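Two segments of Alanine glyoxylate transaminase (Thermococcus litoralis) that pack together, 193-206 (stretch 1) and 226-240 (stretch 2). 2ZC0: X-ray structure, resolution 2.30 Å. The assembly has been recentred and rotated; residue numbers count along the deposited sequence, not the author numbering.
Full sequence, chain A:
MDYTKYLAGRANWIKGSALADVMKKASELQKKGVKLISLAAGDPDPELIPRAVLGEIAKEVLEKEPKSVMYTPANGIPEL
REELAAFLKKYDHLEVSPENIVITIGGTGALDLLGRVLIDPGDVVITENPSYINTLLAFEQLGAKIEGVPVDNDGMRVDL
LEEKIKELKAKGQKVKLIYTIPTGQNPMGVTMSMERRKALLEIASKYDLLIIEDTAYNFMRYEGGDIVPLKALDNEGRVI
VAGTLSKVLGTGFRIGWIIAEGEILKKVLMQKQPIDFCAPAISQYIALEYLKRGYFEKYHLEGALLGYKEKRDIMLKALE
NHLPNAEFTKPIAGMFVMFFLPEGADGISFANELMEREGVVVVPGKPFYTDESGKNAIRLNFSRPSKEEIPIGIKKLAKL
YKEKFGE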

# COMPACT_ATOMS: atom_id res chain seq x y z
N SER A 193 -2.61 27.16 24.71
CA SER A 193 -3.31 28.37 25.09
C SER A 193 -4.32 28.73 24.00
O SER A 193 -4.14 28.37 22.83
CB SER A 193 -2.31 29.51 25.30
OG SER A 193 -1.69 29.90 24.08
N MET A 194 -5.38 29.43 24.39
CA MET A 194 -6.41 29.83 23.44
C MET A 194 -5.79 30.62 22.29
O MET A 194 -6.24 30.53 21.15
CB MET A 194 -7.50 30.68 24.13
CG MET A 194 -8.32 29.95 25.21
SD MET A 194 -9.25 28.50 24.61
CE MET A 194 -10.15 29.21 23.21
N GLU A 195 -4.75 31.39 22.60
CA GLU A 195 -4.07 32.19 21.58
C GLU A 195 -3.49 31.30 20.47
O GLU A 195 -3.63 31.60 19.29
CB GLU A 195 -2.95 33.01 22.25
CG GLU A 195 -1.91 33.59 21.31
CD GLU A 195 -0.79 34.31 22.07
OE1 GLU A 195 -0.40 33.83 23.16
OE2 GLU A 195 -0.29 35.35 21.57
N ARG A 196 -2.86 30.20 20.87
CA ARG A 196 -2.26 29.26 19.92
C ARG A 196 -3.31 28.41 19.22
O ARG A 196 -3.14 27.99 18.08
CB ARG A 196 -1.25 28.37 20.64
CG ARG A 196 -0.01 29.14 21.04
CD ARG A 196 1.06 28.24 21.60
NE ARG A 196 2.26 28.99 21.95
CZ ARG A 196 3.34 28.46 22.51
NH1 ARG A 196 4.38 29.23 22.80
NH2 ARG A 196 3.37 27.16 22.77
N ARG A 197 -4.40 28.16 19.92
CA ARG A 197 -5.50 27.37 19.38
C ARG A 197 -6.11 28.11 18.19
O ARG A 197 -6.46 27.49 17.19
CB ARG A 197 -6.54 27.13 20.48
CG ARG A 197 -5.99 26.27 21.59
CD ARG A 197 -6.74 26.42 22.88
NE ARG A 197 -7.68 25.34 23.13
CZ ARG A 197 -7.51 24.40 24.06
NH1 ARG A 197 -6.43 24.42 24.83
NH2 ARG A 197 -8.44 23.45 24.22
N LYS A 198 -6.20 29.44 18.27
CA LYS A 198 -6.76 30.19 17.15
C LYS A 198 -5.75 30.28 16.02
O LYS A 198 -6.11 30.27 14.84
CB LYS A 198 -7.19 31.59 17.58
CG LYS A 198 -8.44 31.64 18.46
CD LYS A 198 -9.71 31.06 17.78
CE LYS A 198 -10.15 31.78 16.49
NZ LYS A 198 -9.58 31.22 15.21
N ALA A 199 -4.47 30.37 16.38
CA ALA A 199 -3.40 30.45 15.40
C ALA A 199 -3.29 29.12 14.64
O ALA A 199 -3.03 29.10 13.44
CB ALA A 199 -2.08 30.78 16.09
N LEU A 200 -3.50 28.02 15.36
CA LEU A 200 -3.45 26.68 14.76
C LEU A 200 -4.60 26.59 13.74
O LEU A 200 -4.39 26.17 12.60
CB LEU A 200 -3.60 25.60 15.84
CG LEU A 200 -3.82 24.14 15.39
CD1 LEU A 200 -2.77 23.73 14.38
CD2 LEU A 200 -3.80 23.23 16.62
N LEU A 201 -5.79 27.00 14.15
CA LEU A 201 -6.93 26.99 13.25
C LEU A 201 -6.65 27.84 12.01
O LEU A 201 -7.04 27.46 10.90
CB LEU A 201 -8.18 27.50 13.97
CG LEU A 201 -8.73 26.53 15.02
CD1 LEU A 201 -9.90 27.16 15.75
CD2 LEU A 201 -9.17 25.24 14.34
N GLU A 202 -5.98 28.97 12.16
CA GLU A 202 -5.67 29.81 11.00
C GLU A 202 -4.74 29.07 10.04
O GLU A 202 -4.97 29.05 8.83
CB GLU A 202 -5.02 31.13 11.43
CG GLU A 202 -5.96 32.14 12.09
CD GLU A 202 -5.20 33.31 12.72
OE1 GLU A 202 -4.31 33.87 12.03
OE2 GLU A 202 -5.50 33.67 13.89
N ILE A 203 -3.69 28.47 10.58
CA ILE A 203 -2.73 27.74 9.77
C ILE A 203 -3.37 26.57 9.02
O ILE A 203 -3.07 26.32 7.85
CB ILE A 203 -1.57 27.23 10.65
CG1 ILE A 203 -0.77 28.44 11.15
CG2 ILE A 203 -0.70 26.25 9.87
CD1 ILE A 203 0.42 28.10 12.00
N ALA A 204 -4.28 25.86 9.70
CA ALA A 204 -4.97 24.75 9.07
C ALA A 204 -5.75 25.28 7.87
O ALA A 204 -5.70 24.71 6.78
CB ALA A 204 -5.93 24.09 10.06
N SER A 205 -6.45 26.39 8.08
CA SER A 205 -7.23 27.00 7.01
C SER A 205 -6.32 27.52 5.91
O SER A 205 -6.60 27.36 4.72
CB SER A 205 -8.08 28.14 7.57
OG SER A 205 -8.66 28.90 6.52
N LYS A 206 -5.22 28.15 6.31
CA LYS A 206 -4.27 28.72 5.36
C LYS A 206 -3.63 27.67 4.46
O LYS A 206 -3.40 27.93 3.29
CB LYS A 206 -3.17 29.49 6.12
CG LYS A 206 -2.11 30.11 5.23
CD LYS A 206 -1.13 30.94 6.03
CE LYS A 206 -0.06 31.56 5.14
NZ LYS A 206 0.91 32.36 5.95
N ASP A 226 -11.71 29.45 30.87
CA ASP A 226 -12.81 28.85 30.12
C ASP A 226 -12.20 28.47 28.77
O ASP A 226 -12.53 29.04 27.74
CB ASP A 226 -13.95 29.87 29.92
CG ASP A 226 -15.26 29.22 29.47
OD1 ASP A 226 -15.76 28.31 30.18
OD2 ASP A 226 -15.81 29.62 28.42
N ILE A 227 -11.27 27.51 28.80
CA ILE A 227 -10.63 27.09 27.56
C ILE A 227 -11.61 26.20 26.82
O ILE A 227 -12.27 25.34 27.41
CB ILE A 227 -9.32 26.28 27.81
CG1 ILE A 227 -9.65 24.92 28.41
CG2 ILE A 227 -8.39 27.07 28.71
CD1 ILE A 227 -8.62 23.86 28.12
N VAL A 228 -11.70 26.40 25.51
CA VAL A 228 -12.61 25.60 24.73
C VAL A 228 -11.86 24.81 23.67
O VAL A 228 -10.78 25.22 23.21
CB VAL A 228 -13.70 26.48 24.05
CG1 VAL A 228 -14.36 27.37 25.09
CG2 VAL A 228 -13.08 27.32 22.95
N PRO A 229 -12.40 23.64 23.29
CA PRO A 229 -11.80 22.77 22.29
C PRO A 229 -11.69 23.50 20.96
O PRO A 229 -12.45 24.44 20.71
CB PRO A 229 -12.79 21.62 22.21
CG PRO A 229 -13.32 21.54 23.60
CD PRO A 229 -13.54 22.98 23.96
N LEU A 230 -10.75 23.08 20.13
CA LEU A 230 -10.60 23.69 18.81
C LEU A 230 -11.89 23.44 18.04
O LEU A 230 -12.31 24.27 17.23
CB LEU A 230 -9.43 23.06 18.06
CG LEU A 230 -8.04 23.07 18.70
CD1 LEU A 230 -7.15 22.05 18.01
CD2 LEU A 230 -7.43 24.48 18.59
N LYS A 231 -12.53 22.31 18.29
CA LYS A 231 -13.76 22.00 17.58
C LYS A 231 -14.86 23.02 17.81
O LYS A 231 -15.70 23.24 16.93
CB LYS A 231 -14.26 20.60 17.95
CG LYS A 231 -15.41 20.13 17.07
CD LYS A 231 -15.00 20.17 15.62
CE LYS A 231 -16.09 19.64 14.69
NZ LYS A 231 -15.70 19.88 13.27
N ALA A 232 -14.87 23.66 18.98
CA ALA A 232 -15.88 24.66 19.31
C ALA A 232 -15.61 25.95 18.54
O ALA A 232 -16.45 26.84 18.45
CB ALA A 232 -15.90 24.93 20.81
N LEU A 233 -14.41 26.03 17.97
CA LEU A 233 -13.98 27.18 17.18
C LEU A 233 -13.87 26.79 15.70
O LEU A 233 -13.42 27.58 14.87
CB LEU A 233 -12.61 27.66 17.67
CG LEU A 233 -12.46 28.61 18.88
CD1 LEU A 233 -13.67 28.55 19.80
CD2 LEU A 233 -11.18 28.23 19.61
N ASP A 234 -14.30 25.57 15.37
CA ASP A 234 -14.19 25.07 14.00
C ASP A 234 -15.30 25.48 13.03
O ASP A 234 -16.15 24.66 12.65
CB ASP A 234 -14.08 23.54 14.04
CG ASP A 234 -13.66 22.96 12.73
OD1 ASP A 234 -13.98 21.78 12.48
OD2 ASP A 234 -12.99 23.66 11.94
N ASN A 235 -15.25 26.73 12.59
CA ASN A 235 -16.27 27.25 11.68
C ASN A 235 -16.09 26.72 10.26
O ASN A 235 -17.04 26.68 9.48
CB ASN A 235 -16.25 28.79 11.69
CG ASN A 235 -15.02 29.36 11.02
OD1 ASN A 235 -13.90 29.20 11.50
ND2 ASN A 235 -15.24 30.03 9.89
N GLU A 236 -14.87 26.32 9.91
CA GLU A 236 -14.64 25.77 8.59
C GLU A 236 -14.81 24.25 8.59
O GLU A 236 -14.79 23.62 7.53
CB GLU A 236 -13.25 26.13 8.09
CG GLU A 236 -13.01 27.62 8.02
CD GLU A 236 -11.72 27.96 7.31
OE1 GLU A 236 -11.38 29.17 7.24
OE2 GLU A 236 -11.06 27.03 6.81
N GLY A 237 -14.97 23.66 9.77
CA GLY A 237 -15.15 22.21 9.86
C GLY A 237 -13.91 21.42 9.49
O GLY A 237 -14.00 20.37 8.85
N ARG A 238 -12.75 21.92 9.91
CA ARG A 238 -11.47 21.28 9.63
C ARG A 238 -10.98 20.43 10.78
O ARG A 238 -9.89 19.87 10.71
CB ARG A 238 -10.39 22.32 9.34
CG ARG A 238 -10.57 23.08 8.07
CD ARG A 238 -9.50 24.14 7.91
NE ARG A 238 -9.57 24.71 6.58
CZ ARG A 238 -9.33 24.02 5.47
NH1 ARG A 238 -9.42 24.61 4.28
NH2 ARG A 238 -8.96 22.75 5.56
N VAL A 239 -11.74 20.35 11.87
CA VAL A 239 -11.25 19.51 12.94
C VAL A 239 -12.18 18.33 13.22
O VAL A 239 -13.41 18.41 13.10
CB VAL A 239 -10.88 20.32 14.27
CG1 VAL A 239 -11.02 21.81 14.04
CG2 VAL A 239 -11.67 19.83 15.44
N ILE A 240 -11.54 17.23 13.56
CA ILE A 240 -12.22 15.99 13.87
C ILE A 240 -11.78 15.66 15.27
O ILE A 240 -10.60 15.79 15.57
CB ILE A 240 -11.72 14.89 12.91
CG1 ILE A 240 -12.06 15.29 11.48
CG2 ILE A 240 -12.24 13.53 13.36
CD1 ILE A 240 -11.49 14.37 10.41

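What forms the apolar centre of the contact? Leu 201, on the helix that begins at Met 194, points its CA-to-CB bond toward the other stretch and spreads its two methyls over it. Its CD1 lies 3.4 Å from CB of Leu 233, while its CD2 lies 3.9 Å from CG1 of Val 239. Leu 230 fills the neighbouring space: its CD1 is 3.8 Å from CD2 of Leu 200, and its CD2 is 3.4 Å from CB of Arg 197. Branched leucine ends suit this place because one side chain can touch several neighbours. The stretches bury 712 Å² between them, both sides summed.

How does the first turn of the helix join in? Met 194, with all three chi angles in m, brings its flexible end nearer the loop, although its CA-to-CB bond points sideways. Its CE packs 3.5 Å from CG2 of Val 228 and 3.9 Å from CD2 of Leu 233. The sulfur also accepts a weak hydrogen bond, with Val 228 N 3.4 Å from Met 194 SD.

Why does a buried arginine fit beside these apolar groups? The aliphatic part of Arg 197 packs against Leu 230. Arg 197 NE and NH2 each lie 3.1 Å from Val 228 O, forming two weak hydrogen bonds to it; NH1 and NH2 also hydrogen-bond elsewhere in the structure, so neither lacks a partner.

What closes the polar edge? Farther along the helix, Ser 205 OG donates a hydrogen bond to Glu 236 OE1 at 2.8 Å. The other carboxylate oxygen, Glu 236 OE2, forms a salt bridge with Arg 238 NE, also at 2.8 Å. The arginine also lies against the helix, where Ala 204 O is over one face of its guanidinium and Ala 204 CB is 4.2 Å from Arg 238 CD.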